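Local coordinates for muramoyltetrapeptide carboxypeptidase (Oxalobacter formigenes OXCC13, PDB 6UUK) that cleaves, as a serine peptidase of the S66 LD-carboxypeptidase family, the terminal D-amino acid from muramoyl tetrapeptides, probably in peptidoglycan turnover, at the interface of chains A and B. Coordinates in Å, arbitrary orientation; residue numbers count along the deposited sequence, not the author numbering. Chains: chain A/B, Muramoyltetrapeptide carboxypeptidase.

Contact 1 and contact 2 lie about 33 Å apart, measured between the centres of their C-alpha atoms, on one two-fold symmetric interface. They share elements with the chains exchanged: 3-10 helix 286-288 and A:Tyr291 in contact 1, its copy and B:Tyr291 in contact 2. B:Arg96 pairs with A:Asp288 in a salt bridge without an aligned N-H, whereas A:Arg96 and B:Asp288 form a hydrogen-bonded one, so the two-fold is not exact in this side chain. In each contact, residues of the 3-10 helix and the following turn meet the other subunit's N-terminal domain, an exchange that may support a dimer in solution.

Contact 1: the interface of chains A and B. Residues chain A 286-291; chain B 64, 93, 95-96.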
ATOM      1  N   ASP A 286     -15.801  18.195  -2.581  1.00 30.79           N
ATOM      2  CA  ASP A 286     -17.242  18.031  -2.442  1.00 27.43           C
ATOM      3  C   ASP A 286     -17.695  16.615  -2.775  1.00 28.24           C
ATOM      4  O   ASP A 286     -18.809  16.231  -2.400  1.00 32.07           O
ATOM      5  CB  ASP A 286     -17.976  19.038  -3.331  1.00 28.16           C
ATOM      6  CG  ASP A 286     -17.490  19.010  -4.766  1.00 28.95           C
ATOM      7  OD1 ASP A 286     -16.260  19.014  -4.979  1.00 26.21           O
ATOM      8  OD2 ASP A 286     -18.340  18.982  -5.681  1.00 33.05           O
ATOM      9  N   TYR A 287     -16.860  15.835  -3.466  1.00 29.81           N
ATOM     10  CA  TYR A 287     -17.209  14.455  -3.785  1.00 22.27           C
ATOM     11  C   TYR A 287     -17.242  13.574  -2.544  1.00 28.49           C
ATOM     12  O   TYR A 287     -17.936  12.551  -2.542  1.00 35.37           O
ATOM     13  CB  TYR A 287     -16.218  13.891  -4.809  1.00 29.37           C
ATOM     14  CG  TYR A 287     -16.620  12.552  -5.389  1.00 33.57           C
ATOM     15  CD1 TYR A 287     -16.174  11.365  -4.821  1.00 37.08           C
ATOM     16  CD2 TYR A 287     -17.439  12.475  -6.507  1.00 29.68           C
ATOM     17  CE1 TYR A 287     -16.539  10.139  -5.349  1.00 38.71           C
ATOM     18  CE2 TYR A 287     -17.808  11.255  -7.042  1.00 34.73           C
ATOM     19  CZ  TYR A 287     -17.354  10.091  -6.459  1.00 37.00           C
ATOM     20  OH  TYR A 287     -17.720   8.875  -6.989  1.00 40.82           O
ATOM     21  N   ASP A 288     -16.513  13.948  -1.489  1.00 33.97           N
ATOM     22  CA  ASP A 288     -16.494  13.137  -0.277  1.00 31.70           C
ATOM     23  C   ASP A 288     -17.860  13.102   0.398  1.00 29.65           C
ATOM     24  O   ASP A 288     -18.232  12.077   0.982  1.00 24.67           O
ATOM     25  CB  ASP A 288     -15.434  13.663   0.689  1.00 31.58           C
ATOM     26  CG  ASP A 288     -14.033  13.579   0.120  1.00 24.85           C
ATOM     27  OD1 ASP A 288     -13.726  12.587  -0.573  1.00 26.79           O
ATOM     28  OD2 ASP A 288     -13.237  14.510   0.359  1.00 29.68           O
ATOM     29  N   ASN A 289     -18.612  14.203   0.327  1.00 34.01           N
ATOM     30  CA  ASN A 289     -19.987  14.267   0.821  1.00 27.99           C
ATOM     31  C   ASN A 289     -20.067  13.905   2.305  1.00 27.93           C
ATOM     32  O   ASN A 289     -20.921  13.126   2.734  1.00 21.42           O
ATOM     33  CB  ASN A 289     -20.907  13.374  -0.017  1.00 23.73           C
ATOM     34  CG  ASN A 289     -22.377  13.680   0.200  1.00 24.63           C
ATOM     35  OD1 ASN A 289     -22.741  14.776   0.625  1.00 36.47           O
ATOM     36  ND2 ASN A 289     -23.234  12.707  -0.094  1.00 26.94           N
ATOM     37  N   GLY A 290     -19.160  14.477   3.096  1.00 26.12           N
ATOM     38  CA  GLY A 290     -19.152  14.275   4.529  1.00 26.16           C
ATOM     39  C   GLY A 290     -18.108  13.307   5.040  1.00 27.49           C
ATOM     40  O   GLY A 290     -17.868  13.268   6.254  1.00 26.76           O
ATOM     41  N   TYR A 291     -17.485  12.525   4.161  1.00 27.89           N
ATOM     42  CA  TYR A 291     -16.461  11.582   4.586  1.00 24.61           C
ATOM     43  C   TYR A 291     -15.175  12.331   4.913  1.00 24.24           C
ATOM     44  O   TYR A 291     -14.653  13.079   4.081  1.00 21.41           O
ATOM     45  CB  TYR A 291     -16.207  10.537   3.501  1.00 26.11           C
ATOM     46  CG  TYR A 291     -15.291   9.415   3.938  1.00 24.88           C
ATOM     47  CD1 TYR A 291     -13.934   9.442   3.640  1.00 23.41           C
ATOM     48  CD2 TYR A 291     -15.783   8.333   4.655  1.00 20.52           C
ATOM     49  CE1 TYR A 291     -13.093   8.418   4.042  1.00 22.06           C
ATOM     50  CE2 TYR A 291     -14.950   7.305   5.062  1.00 22.78           C
ATOM     51  CZ  TYR A 291     -13.607   7.354   4.752  1.00 23.95           C
ATOM     52  OH  TYR A 291     -12.776   6.333   5.154  1.00 24.02           O
TER
ATOM     53  N   TYR B  64     -19.967   6.657  -6.083  1.00 34.69           N
ATOM     54  CA  TYR B  64     -21.178   6.938  -6.838  1.00 36.99           C
ATOM     55  C   TYR B  64     -20.844   7.649  -8.143  1.00 33.45           C
ATOM     56  O   TYR B  64     -19.749   8.186  -8.328  1.00 32.23           O
ATOM     57  CB  TYR B  64     -22.158   7.785  -6.014  1.00 32.72           C
ATOM     58  CG  TYR B  64     -21.582   9.085  -5.497  1.00 28.36           C
ATOM     59  CD1 TYR B  64     -21.610  10.239  -6.272  1.00 37.07           C
ATOM     60  CD2 TYR B  64     -21.021   9.163  -4.230  1.00 29.19           C
ATOM     61  CE1 TYR B  64     -21.086  11.429  -5.802  1.00 31.16           C
ATOM     62  CE2 TYR B  64     -20.495  10.348  -3.752  1.00 25.07           C
ATOM     63  CZ  TYR B  64     -20.531  11.477  -4.541  1.00 32.40           C
ATOM     64  OH  TYR B  64     -20.010  12.660  -4.069  1.00 26.40           O
ATOM     65  N   ARG B  93     -27.863   6.637  -0.778  1.00 44.27           N
ATOM     66  CA  ARG B  93     -26.535   7.196  -1.006  1.00 31.61           C
ATOM     67  C   ARG B  93     -25.899   7.614   0.313  1.00 36.04           C
ATOM     68  O   ARG B  93     -26.473   8.406   1.068  1.00 38.77           O
ATOM     69  CB  ARG B  93     -26.635   8.383  -1.962  1.00 38.72           C
ATOM     70  CG  ARG B  93     -25.320   9.075  -2.260  1.00 35.62           C
ATOM     71  CD  ARG B  93     -25.495  10.062  -3.404  1.00 29.30           C
ATOM     72  NE  ARG B  93     -24.448  11.079  -3.435  1.00 34.65           N
ATOM     73  CZ  ARG B  93     -24.402  12.071  -4.318  1.00 38.84           C
ATOM     74  NH1 ARG B  93     -25.342  12.179  -5.247  1.00 48.99           N
ATOM     75  NH2 ARG B  93     -23.417  12.957  -4.274  1.00 35.98           N
ATOM     76  N   GLU B  95     -22.570   9.075   2.032  1.00 29.43           N
ATOM     77  CA  GLU B  95     -21.283   9.779   2.141  1.00 24.81           C
ATOM     78  C   GLU B  95     -20.532   9.642   0.818  1.00 32.30           C
ATOM     79  O   GLU B  95     -21.099   9.957  -0.242  1.00 36.08           O
ATOM     80  CB  GLU B  95     -20.542   9.256   3.365  1.00 27.16           C
ATOM     81  CG  GLU B  95     -21.216   9.522   4.697  1.00 37.08           C
ATOM     82  CD  GLU B  95     -20.444   8.921   5.857  1.00 40.51           C
ATOM     83  OE1 GLU B  95     -21.075   8.324   6.754  1.00 39.85           O
ATOM     84  OE2 GLU B  95     -19.201   9.035   5.861  1.00 42.30           O
ATOM     85  N   ARG B  96     -19.274   9.195   0.827  1.00 27.22           N
ATOM     86  CA  ARG B  96     -18.476   9.060  -0.383  1.00 26.79           C
ATOM     87  C   ARG B  96     -18.962   7.924  -1.275  1.00 31.98           C
ATOM     88  O   ARG B  96     -18.741   7.965  -2.490  1.00 32.06           O
ATOM     89  CB  ARG B  96     -17.011   8.851   0.018  1.00 25.88           C
ATOM     90  CG  ARG B  96     -16.059   8.435  -1.087  1.00 36.04           C
ATOM     91  CD  ARG B  96     -14.724   8.023  -0.487  1.00 29.36           C
ATOM     92  NE  ARG B  96     -13.746   7.634  -1.498  1.00 31.93           N
ATOM     93  CZ  ARG B  96     -12.893   8.475  -2.071  1.00 33.87           C
ATOM     94  NH1 ARG B  96     -12.900   9.757  -1.738  1.00 25.38           N
ATOM     95  NH2 ARG B  96     -12.034   8.035  -2.980  1.00 34.53           N
TER
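A:Tyr287 and B:Tyr64 form the compact part of this contact between the two chains of the deposited assembly, running antiparallel past each other so that each phenol tip reaches the other's backbone. Their rings stack with planes 20° apart and centroids 4.3 Å from one another. A:Tyr287 OH donates to the carbonyl B:Tyr64 O at 2.5 Å, in the carbonyl plane and on a lone pair. In return B:Tyr64 OH donates to A:Tyr287 O at 2.6 Å, approaching from 26° off that carbonyl plane. B:Tyr64 holds CG between its backbone N and carbonyl carbon (chi1 56°), which carries the ring over that of A:Tyr287. The opposite face of B:Tyr64 is covered by the guanidinium of B:Arg93 from its own chain, so the ring is sandwiched between the A:Tyr287 ring and the guanidinium, which would limit its rotation.

Away from this pair the contact is looser. The extended B:Arg96 lies alongside A:Asp288, and its NH1 forms a salt bridge with A:Asp288 OD1 at 3.2 Å; the carboxylate is at the edge of the guanidinium, but the N-H is not aimed at it, and the link is probably mainly electrostatic. A:Asn289 adds a weak hydrogen bond to the backbone carbonyl of B:Glu95. Farther along, the B:Glu95 side chain crosses that of A:Tyr291 at about a right angle, its OE2 3.7 Å from the ring carbon CD2 of A:Tyr291.

Contact 2: the interface of chains A and B. Residues chain A 96, 127; chain B 251, 253, 288, 291.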
ATOM      1  N   ARG A  96      18.100   8.771  -6.768  1.00 30.75           N
ATOM      2  CA  ARG A  96      17.452   9.359  -5.602  1.00 31.91           C
ATOM      3  C   ARG A  96      18.161   9.026  -4.300  1.00 35.22           C
ATOM      4  O   ARG A  96      17.869   9.655  -3.277  1.00 35.04           O
ATOM      5  CB  ARG A  96      16.002   8.881  -5.513  1.00 28.30           C
ATOM      6  CG  ARG A  96      15.205   9.029  -6.792  1.00 34.22           C
ATOM      7  CD  ARG A  96      13.930   8.208  -6.726  1.00 35.52           C
ATOM      8  NE  ARG A  96      13.227   8.395  -5.460  1.00 29.61           N
ATOM      9  CZ  ARG A  96      12.263   9.287  -5.263  1.00 25.36           C
ATOM     10  NH1 ARG A  96      11.682   9.386  -4.076  1.00 24.98           N
ATOM     11  NH2 ARG A  96      11.875  10.078  -6.255  1.00 27.15           N
ATOM     12  N   TYR A 127      12.643   6.822   0.391  1.00 30.22           N
ATOM     13  CA  TYR A 127      12.475   5.458  -0.090  1.00 20.92           C
ATOM     14  C   TYR A 127      13.849   4.853  -0.329  1.00 26.08           C
ATOM     15  O   TYR A 127      14.740   5.518  -0.862  1.00 25.15           O
ATOM     16  CB  TYR A 127      11.643   5.416  -1.379  1.00 23.32           C
ATOM     17  CG  TYR A 127      11.626   4.063  -2.056  1.00 22.16           C
ATOM     18  CD1 TYR A 127      10.781   3.053  -1.613  1.00 21.22           C
ATOM     19  CD2 TYR A 127      12.452   3.796  -3.141  1.00 23.67           C
ATOM     20  CE1 TYR A 127      10.763   1.816  -2.228  1.00 22.80           C
ATOM     21  CE2 TYR A 127      12.441   2.561  -3.763  1.00 22.73           C
ATOM     22  CZ  TYR A 127      11.593   1.575  -3.302  1.00 23.56           C
ATOM     23  OH  TYR A 127      11.577   0.344  -3.917  1.00 25.35           O
TER
ATOM     24  N   HIS B 251       4.427   7.319  -8.643  1.00 22.44           N
ATOM     25  CA  HIS B 251       5.828   7.462  -8.994  1.00 20.34           C
ATOM     26  C   HIS B 251       6.477   6.079  -9.056  1.00 25.21           C
ATOM     27  O   HIS B 251       6.113   5.182  -8.291  1.00 23.99           O
ATOM     28  CB  HIS B 251       6.539   8.339  -7.966  1.00 20.45           C
ATOM     29  CG  HIS B 251       7.804   8.968  -8.464  1.00 19.49           C
ATOM     30  ND1 HIS B 251       9.000   8.286  -8.536  1.00 24.75           N
ATOM     31  CD2 HIS B 251       8.062  10.223  -8.900  1.00 27.87           C
ATOM     32  CE1 HIS B 251       9.938   9.090  -9.001  1.00 22.34           C
ATOM     33  NE2 HIS B 251       9.396  10.273  -9.229  1.00 27.89           N
ATOM     34  N   TYR B 253       9.010   4.818  -7.875  1.00 20.22           N
ATOM     35  CA  TYR B 253       9.467   4.287  -6.595  1.00 16.66           C
ATOM     36  C   TYR B 253       8.305   3.725  -5.786  1.00 20.29           C
ATOM     37  O   TYR B 253       8.490   2.777  -5.015  1.00 15.11           O
ATOM     38  CB  TYR B 253      10.223   5.358  -5.801  1.00 19.64           C
ATOM     39  CG  TYR B 253       9.362   6.327  -5.014  1.00 23.57           C
ATOM     40  CD1 TYR B 253       8.992   6.056  -3.701  1.00 24.73           C
ATOM     41  CD2 TYR B 253       8.947   7.527  -5.572  1.00 22.63           C
ATOM     42  CE1 TYR B 253       8.215   6.943  -2.979  1.00 24.16           C
ATOM     43  CE2 TYR B 253       8.170   8.420  -4.858  1.00 23.45           C
ATOM     44  CZ  TYR B 253       7.808   8.122  -3.562  1.00 26.60           C
ATOM     45  OH  TYR B 253       7.036   9.010  -2.850  1.00 52.30           O
ATOM     46  N   ASP B 288      15.151  13.063  -8.915  1.00 33.95           N
ATOM     47  CA  ASP B 288      15.281  11.647  -9.237  1.00 30.21           C
ATOM     48  C   ASP B 288      16.678  11.319  -9.747  1.00 28.87           C
ATOM     49  O   ASP B 288      17.158  10.196  -9.549  1.00 33.83           O
ATOM     50  CB  ASP B 288      14.226  11.242 -10.266  1.00 25.24           C
ATOM     51  CG  ASP B 288      12.819  11.293  -9.707  1.00 25.50           C
ATOM     52  OD1 ASP B 288      12.625  10.884  -8.544  1.00 31.74           O
ATOM     53  OD2 ASP B 288      11.907  11.745 -10.430  1.00 33.27           O
ATOM     54  N   TYR B 291      16.484   8.587 -12.181  1.00 27.45           N
ATOM     55  CA  TYR B 291      15.588   7.509 -11.789  1.00 24.75           C
ATOM     56  C   TYR B 291      14.248   7.667 -12.493  1.00 20.74           C
ATOM     57  O   TYR B 291      13.659   8.753 -12.491  1.00 27.19           O
ATOM     58  CB  TYR B 291      15.392   7.492 -10.273  1.00 23.10           C
ATOM     59  CG  TYR B 291      14.636   6.281  -9.772  1.00 23.04           C
ATOM     60  CD1 TYR B 291      13.254   6.305  -9.637  1.00 20.62           C
ATOM     61  CD2 TYR B 291      15.306   5.112  -9.439  1.00 19.51           C
ATOM     62  CE1 TYR B 291      12.560   5.199  -9.183  1.00 20.41           C
ATOM     63  CE2 TYR B 291      14.621   4.000  -8.984  1.00 16.31           C
ATOM     64  CZ  TYR B 291      13.249   4.050  -8.857  1.00 16.62           C
ATOM     65  OH  TYR B 291      12.564   2.946  -8.404  1.00 15.72           O
TER
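The start of helix 252-264 and the 3-10 helix 286-288 of chain B present the side chains that A:Arg96, carried by a loop of chain A, packs against. The guanidinium is gripped in two directions. In its own plane, NH2 donates to the carboxylate oxygen B:Asp288 OD1 at 2.5 Å, a salt bridge that meets OD1 nearly along its C-O axis, with an angle of 142° at the hydrogen. Across its face lies the phenol ring of B:Tyr253, whose plane is 16° from that of the guanidinium; NH1 sits 3.8 Å from the ring centroid, displaced toward the rim, in a cation-pi contact. A bend at chi3 (46°) turns the end of the arginine into this position, while its aliphatic part packs on B:Tyr291, CD lying 3.5 Å from the ring carbon CD1.

B:His251 backs the acid, and its ring carbon CE1 also comes near the arginine. Its NE2 donates to B:Asp288 OD2 at 3.1 Å, with the acceptor in the imidazole plane and the donor on the syn side, somewhat out of the carboxylate plane. The two carboxylate oxygens thus have separate partners, one within chain B and one across the interface, and the histidine helps fix the rotation of the acid. An alanine in place of A:Arg96 would probably leave B:Asp288 OD1 without its charged mate and open a gap over the face of B:Tyr253.

Beside the arginine, A:Tyr127 slides antiparallel past B:Tyr253, its CB 3.6 Å from the ring carbon CD1, while the backbone carbonyl of B:Tyr253 lies over one face of the A:Tyr127 ring, toward its rim. The tyrosine of helix 252-264 is thereby packed against both chain A side chains. Together these contacts join the N-terminal domain of one subunit to the C-terminal domain of the other and probably help hold the pair together.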